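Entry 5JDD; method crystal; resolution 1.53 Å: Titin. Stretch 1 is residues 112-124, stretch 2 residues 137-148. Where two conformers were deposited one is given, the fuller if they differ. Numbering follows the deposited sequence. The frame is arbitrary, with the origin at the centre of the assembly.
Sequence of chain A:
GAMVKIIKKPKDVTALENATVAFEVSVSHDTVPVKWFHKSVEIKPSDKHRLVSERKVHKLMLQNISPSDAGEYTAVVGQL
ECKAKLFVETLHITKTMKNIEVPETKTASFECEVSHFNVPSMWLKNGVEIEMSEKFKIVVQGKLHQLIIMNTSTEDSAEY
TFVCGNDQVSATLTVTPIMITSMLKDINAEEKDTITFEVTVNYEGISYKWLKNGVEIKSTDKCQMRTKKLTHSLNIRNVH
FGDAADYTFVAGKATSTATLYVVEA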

# COMPACT_ATOMS: atom_id res chain seq x y z
N CYS A 112 4.37 3.56 -0.37
CA CYS A 112 5.52 3.71 -1.25
C CYS A 112 5.19 4.70 -2.35
O CYS A 112 4.03 5.09 -2.52
N GLU A 113 6.20 5.11 -3.11
CA GLU A 113 5.99 5.97 -4.26
C GLU A 113 6.58 5.27 -5.47
O GLU A 113 7.60 4.58 -5.35
N VAL A 114 5.91 5.40 -6.60
CA VAL A 114 6.31 4.75 -7.83
C VAL A 114 6.62 5.79 -8.91
O VAL A 114 6.33 6.98 -8.77
N SER A 115 7.21 5.32 -10.00
CA SER A 115 7.79 6.18 -11.03
C SER A 115 6.77 6.84 -11.96
O SER A 115 7.07 7.85 -12.60
N HIS A 116 5.59 6.24 -12.06
CA HIS A 116 4.60 6.68 -13.05
C HIS A 116 3.18 6.70 -12.48
O HIS A 116 2.86 5.97 -11.55
N PHE A 117 2.35 7.55 -13.06
CA PHE A 117 0.93 7.54 -12.75
C PHE A 117 0.26 6.30 -13.33
O PHE A 117 0.76 5.69 -14.29
N ASN A 118 -0.88 5.94 -12.74
CA ASN A 118 -1.73 4.86 -13.22
C ASN A 118 -1.10 3.46 -13.13
O ASN A 118 -1.43 2.56 -13.90
N VAL A 119 -0.21 3.28 -12.17
CA VAL A 119 0.27 1.95 -11.83
C VAL A 119 -0.81 1.29 -10.99
O VAL A 119 -1.26 1.87 -10.01
N PRO A 120 -1.25 0.08 -11.38
CA PRO A 120 -2.31 -0.55 -10.58
C PRO A 120 -1.83 -0.96 -9.20
O PRO A 120 -0.66 -1.30 -9.00
N SER A 121 -2.73 -0.90 -8.23
CA SER A 121 -2.42 -1.39 -6.89
C SER A 121 -2.15 -2.89 -6.90
O SER A 121 -2.96 -3.66 -7.41
N MET A 122 -1.04 -3.29 -6.29
CA MET A 122 -0.79 -4.72 -6.10
C MET A 122 -0.04 -4.94 -4.80
O MET A 122 1.16 -4.70 -4.71
N TRP A 123 -0.78 -5.39 -3.79
CA TRP A 123 -0.24 -5.60 -2.45
C TRP A 123 -0.29 -7.07 -2.07
O TRP A 123 -1.31 -7.73 -2.26
N LEU A 124 0.81 -7.56 -1.50
CA LEU A 124 0.87 -8.94 -1.03
C LEU A 124 1.12 -8.98 0.46
O LEU A 124 1.78 -8.09 1.01
N LYS A 137 -7.52 -1.23 3.59
CA LYS A 137 -7.84 -0.10 2.74
C LYS A 137 -6.68 0.11 1.78
O LYS A 137 -5.53 0.27 2.20
N ILE A 138 -6.96 0.07 0.49
CA ILE A 138 -5.95 0.22 -0.53
C ILE A 138 -6.18 1.54 -1.26
O ILE A 138 -7.26 1.79 -1.79
N VAL A 139 -5.16 2.39 -1.26
CA VAL A 139 -5.31 3.77 -1.74
C VAL A 139 -4.27 4.08 -2.80
O VAL A 139 -3.11 3.64 -2.70
N VAL A 140 -4.67 4.80 -3.84
CA VAL A 140 -3.73 5.38 -4.79
C VAL A 140 -3.92 6.89 -4.79
O VAL A 140 -5.04 7.39 -4.91
N GLN A 141 -2.82 7.63 -4.63
CA GLN A 141 -2.87 9.07 -4.74
C GLN A 141 -1.78 9.51 -5.71
O GLN A 141 -0.66 9.86 -5.31
N GLY A 142 -2.10 9.47 -7.00
CA GLY A 142 -1.11 9.78 -8.02
C GLY A 142 -0.03 8.72 -8.13
O GLY A 142 -0.29 7.61 -8.57
N LYS A 143 1.19 9.08 -7.72
CA LYS A 143 2.30 8.13 -7.69
C LYS A 143 2.49 7.52 -6.31
O LYS A 143 3.39 6.70 -6.12
N LEU A 144 1.65 7.91 -5.35
CA LEU A 144 1.71 7.38 -3.99
C LEU A 144 0.75 6.21 -3.82
O LEU A 144 -0.42 6.29 -4.18
N HIS A 145 1.25 5.12 -3.26
CA HIS A 145 0.43 3.94 -3.00
C HIS A 145 0.44 3.62 -1.53
O HIS A 145 1.50 3.56 -0.91
N GLN A 146 -0.75 3.39 -0.97
CA GLN A 146 -0.87 3.16 0.46
C GLN A 146 -1.72 1.92 0.78
O GLN A 146 -2.71 1.64 0.11
N LEU A 147 -1.30 1.21 1.82
CA LEU A 147 -2.05 0.09 2.39
C LEU A 147 -2.32 0.44 3.85
O LEU A 147 -1.39 0.67 4.62
N ILE A 148 -3.59 0.51 4.21
CA ILE A 148 -3.98 0.79 5.59
C ILE A 148 -4.61 -0.47 6.18
O ILE A 148 -5.53 -1.05 5.60

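Stretch 1 meets the hairpin of stretch 2 first as an antiparallel strand and then through a loop from which F117, V119 and S121 reach the hairpin. C112 opens the contact as a hydrogen-bonded pair with H145: C112 N donates to H145 O and H145 N to C112 O, both at 2.9 Å. Its side chain, in the p rotamer, lies on the same sheet face as that of H145, with SG 4.1 Å from H145 CB. E113 faces the other way, beside L144. An m, t conformation carries its aliphatic portion along the leucine, CG lying 3.8 Å from L144 CD1, while OE2 is hydrogen-bonded elsewhere in the structure.

V114 closes the ladder, its N donating to K143 O at 2.9 Å. Its m rotamer brings CG2 to 3.7 Å from H145 CD2, at the edge of the imidazole. S115 (p) and H116 (m) direct their CA-to-CB bonds away from the hairpin and pair with each other, S115 OG lying 2.7 Å from H116 ND1 in a hydrogen bond. F117 (m) leaves sideways, but its ring returns to the turn that spans Q141 to L144. K143 lies over one ring face, its CG 3.9 Å from the centroid of the F117 ring in a CH-pi contact, and F117 CE1 comes within 3.7 Å of G142 CA. The positive phi of G142 suits glycine, and an ideal CB there would sit tightly against CE1.

Water fills the gap between this loop and the turn. Water 2 accepts from N118 N and donates to G142 O; water 1 also donates to G142 O, as well as to H116 O, accepts from V119 N, and hydrogen-bonds H145 NE2 at 3.0 Å. V119 (t) sets its CB 4.0 Å from H145 NE2, and its carbonyl O approaches H145 CE1 at 3.1 Å near the ring plane.

S121 (m) packs its OG against V140 CG2 at 3.2 Å and I138 CG2 at 3.5 Å. Its polar need is met by water 3, 2.7 Å from OG, which also bonds H145 ND1, accepts from W123 NE1 and donates to V139 O. The H145 side chain (m) is thus tied through a water at each ring nitrogen.

W123 (m), buried and pointing toward the hairpin, completes the packing. L147 (t, p) places CB over one face of the indole, 3.5 Å from the centroid of the W123 six-membered ring, while I138 CG2 (I138 is m, t) approaches W123 CD1 at 3.8 Å.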

# COMPACT_ATOMS: atom_id res chain seq x y z
CB CYS A 112 5.95 2.37 -1.85
SG CYS A 112 4.76 1.61 -3.01
CB GLU A 113 6.59 7.36 -4.05
CG GLU A 113 5.88 8.13 -2.93
CD GLU A 113 6.50 9.48 -2.56
OE1 GLU A 113 7.27 10.06 -3.36
OE2 GLU A 113 6.17 9.97 -1.46
CB VAL A 114 5.24 3.73 -8.31
CG1 VAL A 114 4.98 2.68 -7.23
CG2 VAL A 114 3.94 4.44 -8.69
CB SER A 115 8.78 5.36 -11.86
OG SER A 115 8.14 4.22 -12.39
CB HIS A 116 4.63 5.75 -14.26
CG HIS A 116 5.90 5.84 -15.04
ND1 HIS A 116 7.04 5.14 -14.71
CD2 HIS A 116 6.21 6.57 -16.14
CE1 HIS A 116 8.00 5.44 -15.56
NE2 HIS A 116 7.53 6.31 -16.44
CB PHE A 117 0.25 8.80 -13.29
CG PHE A 117 0.68 10.05 -12.59
CD1 PHE A 117 0.02 10.48 -11.44
CD2 PHE A 117 1.76 10.80 -13.06
CE1 PHE A 117 0.44 11.63 -10.77
CE2 PHE A 117 2.18 11.95 -12.39
CZ PHE A 117 1.51 12.37 -11.25
CB ASN A 118 -2.27 5.17 -14.61
CG ASN A 118 -3.07 6.46 -14.63
OD1 ASN A 118 -3.90 6.69 -13.75
ND2 ASN A 118 -2.78 7.32 -15.59
CB VAL A 119 1.59 2.00 -11.03
CG1 VAL A 119 1.96 0.61 -10.52
CG2 VAL A 119 2.71 2.56 -11.89
CB PRO A 120 -2.69 -1.79 -11.39
CG PRO A 120 -1.50 -2.07 -12.26
CD PRO A 120 -0.84 -0.75 -12.53
CB SER A 121 -3.61 -1.14 -5.97
OG SER A 121 -3.87 0.23 -5.84
CB MET A 122 0.02 -5.30 -7.26
CG MET A 122 0.25 -6.82 -7.13
SD MET A 122 -1.27 -7.80 -7.00
CE MET A 122 -2.02 -7.49 -8.59
CB TRP A 123 -1.07 -4.81 -1.44
CG TRP A 123 -0.92 -3.32 -1.56
CD1 TRP A 123 -1.70 -2.46 -2.28
CD2 TRP A 123 0.08 -2.52 -0.93
NE1 TRP A 123 -1.25 -1.17 -2.14
CE2 TRP A 123 -0.16 -1.17 -1.30
CE3 TRP A 123 1.15 -2.81 -0.07
CZ2 TRP A 123 0.64 -0.12 -0.85
CZ3 TRP A 123 1.94 -1.76 0.38
CH2 TRP A 123 1.68 -0.43 -0.01
CB LEU A 124 2.01 -9.71 -1.72
CG LEU A 124 2.29 -9.46 -3.20
CD1 LEU A 124 3.48 -10.30 -3.65
CD2 LEU A 124 1.05 -9.79 -4.03
CB LYS A 137 -8.08 1.15 3.59
CG LYS A 137 -8.26 2.44 2.81
CD LYS A 137 -9.65 2.57 2.22
CE LYS A 137 -9.87 3.99 1.70
NZ LYS A 137 -9.43 5.00 2.71
CB ILE A 138 -5.97 -0.99 -1.50
CG1 ILE A 138 -5.50 -2.24 -0.74
CG2 ILE A 138 -5.07 -0.76 -2.70
CD1 ILE A 138 -5.67 -3.55 -1.51
CB VAL A 139 -5.17 4.78 -0.59
CG1 VAL A 139 -5.41 6.20 -1.07
CG2 VAL A 139 -6.14 4.45 0.55
CB VAL A 140 -3.97 4.87 -6.21
CG1 VAL A 140 -2.93 5.46 -7.17
CG2 VAL A 140 -3.93 3.36 -6.23
CB GLN A 141 -2.71 9.73 -3.37
CG GLN A 141 -3.88 9.41 -2.43
CD GLN A 141 -3.80 10.12 -1.09
OE1 GLN A 141 -3.09 11.11 -0.93
NE2 GLN A 141 -4.56 9.62 -0.12
CB LYS A 143 3.59 8.81 -8.14
CG LYS A 143 3.56 9.31 -9.57
CD LYS A 143 4.40 10.58 -9.64
CE LYS A 143 5.50 10.50 -10.64
NZ LYS A 143 6.31 11.76 -10.60
CB LEU A 144 1.37 8.48 -2.97
CG LEU A 144 1.31 8.09 -1.48
CD1 LEU A 144 2.70 7.89 -0.92
CD2 LEU A 144 0.57 9.15 -0.67
CB HIS A 145 0.94 2.76 -3.82
CG HIS A 145 0.62 2.87 -5.27
ND1 HIS A 145 -0.49 2.27 -5.84
CD2 HIS A 145 1.22 3.57 -6.27
CE1 HIS A 145 -0.53 2.57 -7.13
NE2 HIS A 145 0.50 3.35 -7.41
CB GLN A 146 -1.47 4.40 1.13
CG GLN A 146 -1.57 4.32 2.64
CD GLN A 146 -2.19 5.56 3.25
OE1 GLN A 146 -3.01 6.22 2.61
NE2 GLN A 146 -1.81 5.87 4.48
CB LEU A 147 -1.26 -1.21 2.32
CG LEU A 147 -1.91 -2.42 3.01
CD1 LEU A 147 -3.18 -2.83 2.29
CD2 LEU A 147 -0.95 -3.60 3.05
CB ILE A 148 -4.95 1.96 5.66
CG1 ILE A 148 -4.27 3.22 5.10
CG2 ILE A 148 -5.41 2.20 7.08
CD1 ILE A 148 -5.23 4.25 4.58
O HOH W 1 0.74 5.17 -9.82
O HOH W 2 -2.13 7.24 -10.54
O HOH W 3 -2.17 1.18 -3.90